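PDB 3GEE: tRNA modification GTPase MnmE from Chlorobium tepidum, which probably hydrolyses GTP at a high intrinsic rate while helping to add a carboxymethylaminomethyl group to the wobble uridine (U34) of certain tRNAs. Local coordinates for residues R413-N427 / E444-T456. Numbering follows the deposited sequence.
Sequences RHYEALRNASDALQN and ELRAALDYVGQIT
Ala421 and Ala448 meet where two antiparallel helices of the MnmE helical domain pack side by side, their axes 8.1 Å apart at closest approach and 166° between their directions. Alanine suits this seam: with only a methyl to house, Ala417, Ala421, Ala424 and Ala448 let the backbones approach, to 4.3 Å between Ala421 CA and Ala448 CA. Larger apolar groups fill the flanks: Leu425 CD1 reaches Ala448 CB, Val452 CG2 meets Ala421 CB, and Ile455 CG2 touches Ala417 CB. Tyr451 supplies a flat surface, and Asn420 CB sits over its ring centre in a CH-pi contact, 3.6 Å from the centroid.

Polar side chains hydrogen-bond at both ends of this contact. The Asn427 amide offers an N-H to the Glu444 carboxylate, ND2 meeting OE1 (3.1 Å) from above its plane. Arg413, bent at chi3 (64°), is long enough to bring two N-H groups on one planar edge to successive carbonyls, while Glu144 forms a salt bridge with NH2 and also binds His414 NE2. A methionine in place of Arg413 would probably leave the Gln454 and Ile455 carbonyls without their donor and Glu144 without its arginine. Arg413 NH1 donates a hydrogen bond to Gln454 O, and NH2 reaches Ile455 O at 3.0 Å, the straighter bond at 165°.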
# COMPACT_ATOMS: atom_id res chain seq x y z
N ARG A 413 -11.31 26.13 10.34
CA ARG A 413 -10.26 26.94 10.95
C ARG A 413 -10.02 28.25 10.21
O ARG A 413 -10.03 29.33 10.83
CB ARG A 413 -8.95 26.15 11.06
CG ARG A 413 -7.86 26.85 11.86
CD ARG A 413 -6.56 26.07 11.83
NE ARG A 413 -6.00 25.97 10.48
CZ ARG A 413 -5.13 26.84 9.96
NH1 ARG A 413 -4.71 27.88 10.68
NH2 ARG A 413 -4.67 26.67 8.73
N HIS A 414 -9.84 28.16 8.89
CA HIS A 414 -9.61 29.34 8.05
C HIS A 414 -10.81 30.26 8.06
O HIS A 414 -10.67 31.47 8.26
CB HIS A 414 -9.28 28.94 6.61
CG HIS A 414 -8.42 27.72 6.48
ND1 HIS A 414 -8.41 26.94 5.35
CD2 HIS A 414 -7.56 27.14 7.36
CE1 HIS A 414 -7.56 25.94 5.52
NE2 HIS A 414 -7.04 26.03 6.73
N TYR A 415 -11.99 29.68 7.85
CA TYR A 415 -13.26 30.41 7.85
C TYR A 415 -13.37 31.28 9.09
O TYR A 415 -13.48 32.51 8.99
CB TYR A 415 -14.42 29.42 7.75
CG TYR A 415 -15.82 29.99 7.86
CD1 TYR A 415 -16.37 30.77 6.83
CD2 TYR A 415 -16.62 29.72 8.97
CE1 TYR A 415 -17.68 31.28 6.93
CE2 TYR A 415 -17.92 30.22 9.08
CZ TYR A 415 -18.44 31.00 8.06
OH TYR A 415 -19.72 31.48 8.18
N GLU A 416 -13.31 30.65 10.26
CA GLU A 416 -13.47 31.35 11.54
C GLU A 416 -12.46 32.48 11.70
O GLU A 416 -12.78 33.55 12.21
CB GLU A 416 -13.37 30.37 12.71
CG GLU A 416 -14.67 29.62 13.00
CD GLU A 416 -14.47 28.40 13.90
OE1 GLU A 416 -13.41 27.74 13.80
OE2 GLU A 416 -15.38 28.10 14.70
N ALA A 417 -11.23 32.24 11.23
CA ALA A 417 -10.18 33.24 11.26
C ALA A 417 -10.47 34.41 10.30
O ALA A 417 -10.24 35.57 10.66
CB ALA A 417 -8.84 32.61 10.94
N LEU A 418 -10.97 34.09 9.11
CA LEU A 418 -11.35 35.12 8.13
C LEU A 418 -12.51 35.96 8.65
O LEU A 418 -12.57 37.17 8.40
CB LEU A 418 -11.72 34.49 6.78
CG LEU A 418 -10.63 33.90 5.88
CD1 LEU A 418 -11.25 33.14 4.71
CD2 LEU A 418 -9.67 34.97 5.37
N ARG A 419 -13.42 35.32 9.38
CA ARG A 419 -14.48 36.02 10.08
C ARG A 419 -13.89 36.94 11.14
O ARG A 419 -14.16 38.14 11.15
CB ARG A 419 -15.45 35.03 10.73
CG ARG A 419 -16.49 34.45 9.78
CD ARG A 419 -17.70 33.95 10.55
NE ARG A 419 -17.42 32.72 11.27
CZ ARG A 419 -18.16 32.23 12.26
NH1 ARG A 419 -17.81 31.09 12.85
NH2 ARG A 419 -19.25 32.88 12.68
N ASN A 420 -13.06 36.37 12.01
CA ASN A 420 -12.38 37.12 13.06
C ASN A 420 -11.59 38.31 12.52
O ASN A 420 -11.50 39.35 13.17
CB ASN A 420 -11.46 36.20 13.87
CG ASN A 420 -12.18 35.50 15.00
OD1 ASN A 420 -11.80 35.83 16.23
ND2 ASN A 420 -13.06 34.67 14.78
N ALA A 421 -11.04 38.15 11.32
CA ALA A 421 -10.32 39.22 10.64
C ALA A 421 -11.27 40.32 10.17
O ALA A 421 -11.03 41.50 10.45
CB ALA A 421 -9.52 38.66 9.46
N SER A 422 -12.35 39.94 9.48
CA SER A 422 -13.32 40.91 8.95
C SER A 422 -14.14 41.59 10.04
O SER A 422 -14.70 42.68 9.82
CB SER A 422 -14.23 40.25 7.92
OG SER A 422 -14.95 39.18 8.48
N ASP A 423 -14.23 40.96 11.21
CA ASP A 423 -14.85 41.57 12.39
C ASP A 423 -13.95 42.65 12.98
O ASP A 423 -14.42 43.74 13.32
CB ASP A 423 -15.18 40.51 13.45
CG ASP A 423 -16.40 39.68 13.10
OD1 ASP A 423 -16.78 38.82 13.92
OD2 ASP A 423 -16.99 39.89 12.01
N ALA A 424 -12.66 42.33 13.09
CA ALA A 424 -11.65 43.29 13.51
C ALA A 424 -11.53 44.43 12.50
O ALA A 424 -11.32 45.59 12.87
CB ALA A 424 -10.31 42.60 13.71
N LEU A 425 -11.68 44.09 11.22
CA LEU A 425 -11.70 45.06 10.12
C LEU A 425 -12.90 46.00 10.18
O LEU A 425 -12.77 47.19 9.90
CB LEU A 425 -11.68 44.33 8.77
CG LEU A 425 -10.49 44.41 7.80
CD1 LEU A 425 -9.15 44.71 8.48
CD2 LEU A 425 -10.41 43.13 6.98
N GLN A 426 -14.06 45.45 10.53
CA GLN A 426 -15.27 46.25 10.69
C GLN A 426 -15.19 47.11 11.95
O GLN A 426 -15.67 48.25 11.96
CB GLN A 426 -16.52 45.37 10.74
CG GLN A 426 -17.82 46.14 10.49
CD GLN A 426 -19.05 45.36 10.91
OE1 GLN A 426 -19.89 45.02 10.08
NE2 GLN A 426 -19.17 45.08 12.20
N ASN A 427 -14.58 46.56 13.00
CA ASN A 427 -14.31 47.31 14.23
C ASN A 427 -13.50 48.57 13.94
O ASN A 427 -13.73 49.62 14.54
CB ASN A 427 -13.57 46.43 15.25
CG ASN A 427 -14.48 45.41 15.91
OD1 ASN A 427 -15.71 45.46 15.79
ND2 ASN A 427 -13.88 44.46 16.61
N GLU A 444 -6.94 47.03 16.39
CA GLU A 444 -7.82 46.26 15.50
C GLU A 444 -7.13 45.83 14.21
O GLU A 444 -7.36 44.72 13.72
CB GLU A 444 -9.10 47.05 15.18
CG GLU A 444 -9.93 47.45 16.40
CD GLU A 444 -10.32 46.27 17.28
OE1 GLU A 444 -10.87 45.28 16.75
OE2 GLU A 444 -10.08 46.34 18.50
N LEU A 445 -6.28 46.70 13.68
CA LEU A 445 -5.55 46.41 12.44
C LEU A 445 -4.52 45.31 12.64
O LEU A 445 -4.36 44.44 11.78
CB LEU A 445 -4.87 47.67 11.90
CG LEU A 445 -5.72 48.91 11.58
CD1 LEU A 445 -4.80 50.04 11.16
CD2 LEU A 445 -6.76 48.63 10.50
N ARG A 446 -3.84 45.34 13.79
CA ARG A 446 -2.90 44.28 14.16
C ARG A 446 -3.61 42.97 14.47
O ARG A 446 -3.02 41.90 14.33
CB ARG A 446 -2.03 44.69 15.36
CG ARG A 446 -0.67 45.24 14.98
CD ARG A 446 0.44 44.48 15.68
NE ARG A 446 0.68 43.17 15.06
CZ ARG A 446 1.60 42.29 15.46
NH1 ARG A 446 1.73 41.14 14.82
NH2 ARG A 446 2.38 42.56 16.49
N ALA A 447 -4.86 43.07 14.91
CA ALA A 447 -5.69 41.90 15.17
C ALA A 447 -6.06 41.18 13.88
O ALA A 447 -6.07 39.95 13.84
CB ALA A 447 -6.93 42.29 15.95
N ALA A 448 -6.35 41.95 12.83
CA ALA A 448 -6.70 41.40 11.52
C ALA A 448 -5.51 40.71 10.85
O ALA A 448 -5.64 39.59 10.36
CB ALA A 448 -7.26 42.49 10.63
N LEU A 449 -4.36 41.39 10.84
CA LEU A 449 -3.11 40.83 10.32
C LEU A 449 -2.69 39.59 11.10
O LEU A 449 -2.10 38.66 10.54
CB LEU A 449 -2.00 41.90 10.32
CG LEU A 449 -0.53 41.47 10.49
CD1 LEU A 449 0.36 42.13 9.45
CD2 LEU A 449 -0.04 41.76 11.90
N ASP A 450 -3.01 39.58 12.39
CA ASP A 450 -2.75 38.43 13.26
C ASP A 450 -3.64 37.25 12.86
O ASP A 450 -3.19 36.10 12.89
CB ASP A 450 -3.00 38.81 14.72
CG ASP A 450 -2.02 38.15 15.68
OD1 ASP A 450 -1.76 36.94 15.54
OD2 ASP A 450 -1.52 38.86 16.58
N TYR A 451 -4.88 37.55 12.49
CA TYR A 451 -5.85 36.51 12.12
C TYR A 451 -5.60 35.93 10.73
O TYR A 451 -5.65 34.71 10.55
CB TYR A 451 -7.29 37.02 12.24
CG TYR A 451 -7.77 37.16 13.67
CD1 TYR A 451 -7.48 36.20 14.64
CD2 TYR A 451 -8.55 38.26 14.06
CE1 TYR A 451 -7.92 36.33 15.95
CE2 TYR A 451 -9.00 38.40 15.37
CZ TYR A 451 -8.69 37.43 16.31
OH TYR A 451 -9.13 37.56 17.60
N VAL A 452 -5.33 36.80 9.76
CA VAL A 452 -5.01 36.37 8.40
C VAL A 452 -3.72 35.54 8.39
O VAL A 452 -3.61 34.54 7.68
CB VAL A 452 -4.89 37.57 7.42
CG1 VAL A 452 -4.47 37.12 6.03
CG2 VAL A 452 -6.21 38.32 7.35
N GLY A 453 -2.77 35.94 9.23
CA GLY A 453 -1.49 35.26 9.35
C GLY A 453 -1.55 33.90 10.02
O GLY A 453 -0.74 33.03 9.73
N GLN A 454 -2.53 33.72 10.91
CA GLN A 454 -2.69 32.46 11.63
C GLN A 454 -3.06 31.29 10.71
O GLN A 454 -2.70 30.15 10.98
CB GLN A 454 -3.74 32.60 12.73
CG GLN A 454 -3.16 32.96 14.09
CD GLN A 454 -4.21 33.32 15.12
OE1 GLN A 454 -5.33 32.79 15.10
NE2 GLN A 454 -3.86 34.22 16.03
N ILE A 455 -3.77 31.60 9.63
CA ILE A 455 -4.23 30.57 8.71
C ILE A 455 -3.08 30.03 7.86
O ILE A 455 -3.13 28.89 7.39
CB ILE A 455 -5.45 31.02 7.85
CG1 ILE A 455 -5.05 31.38 6.42
CG2 ILE A 455 -6.21 32.17 8.50
CD1 ILE A 455 -6.11 30.99 5.41
N THR A 456 -2.04 30.84 7.66
CA THR A 456 -0.87 30.44 6.89
C THR A 456 0.28 29.98 7.78
O THR A 456 1.31 29.50 7.29
CB THR A 456 -0.38 31.57 5.95
OG1 THR A 456 -0.03 32.72 6.72
CG2 THR A 456 -1.45 31.93 4.94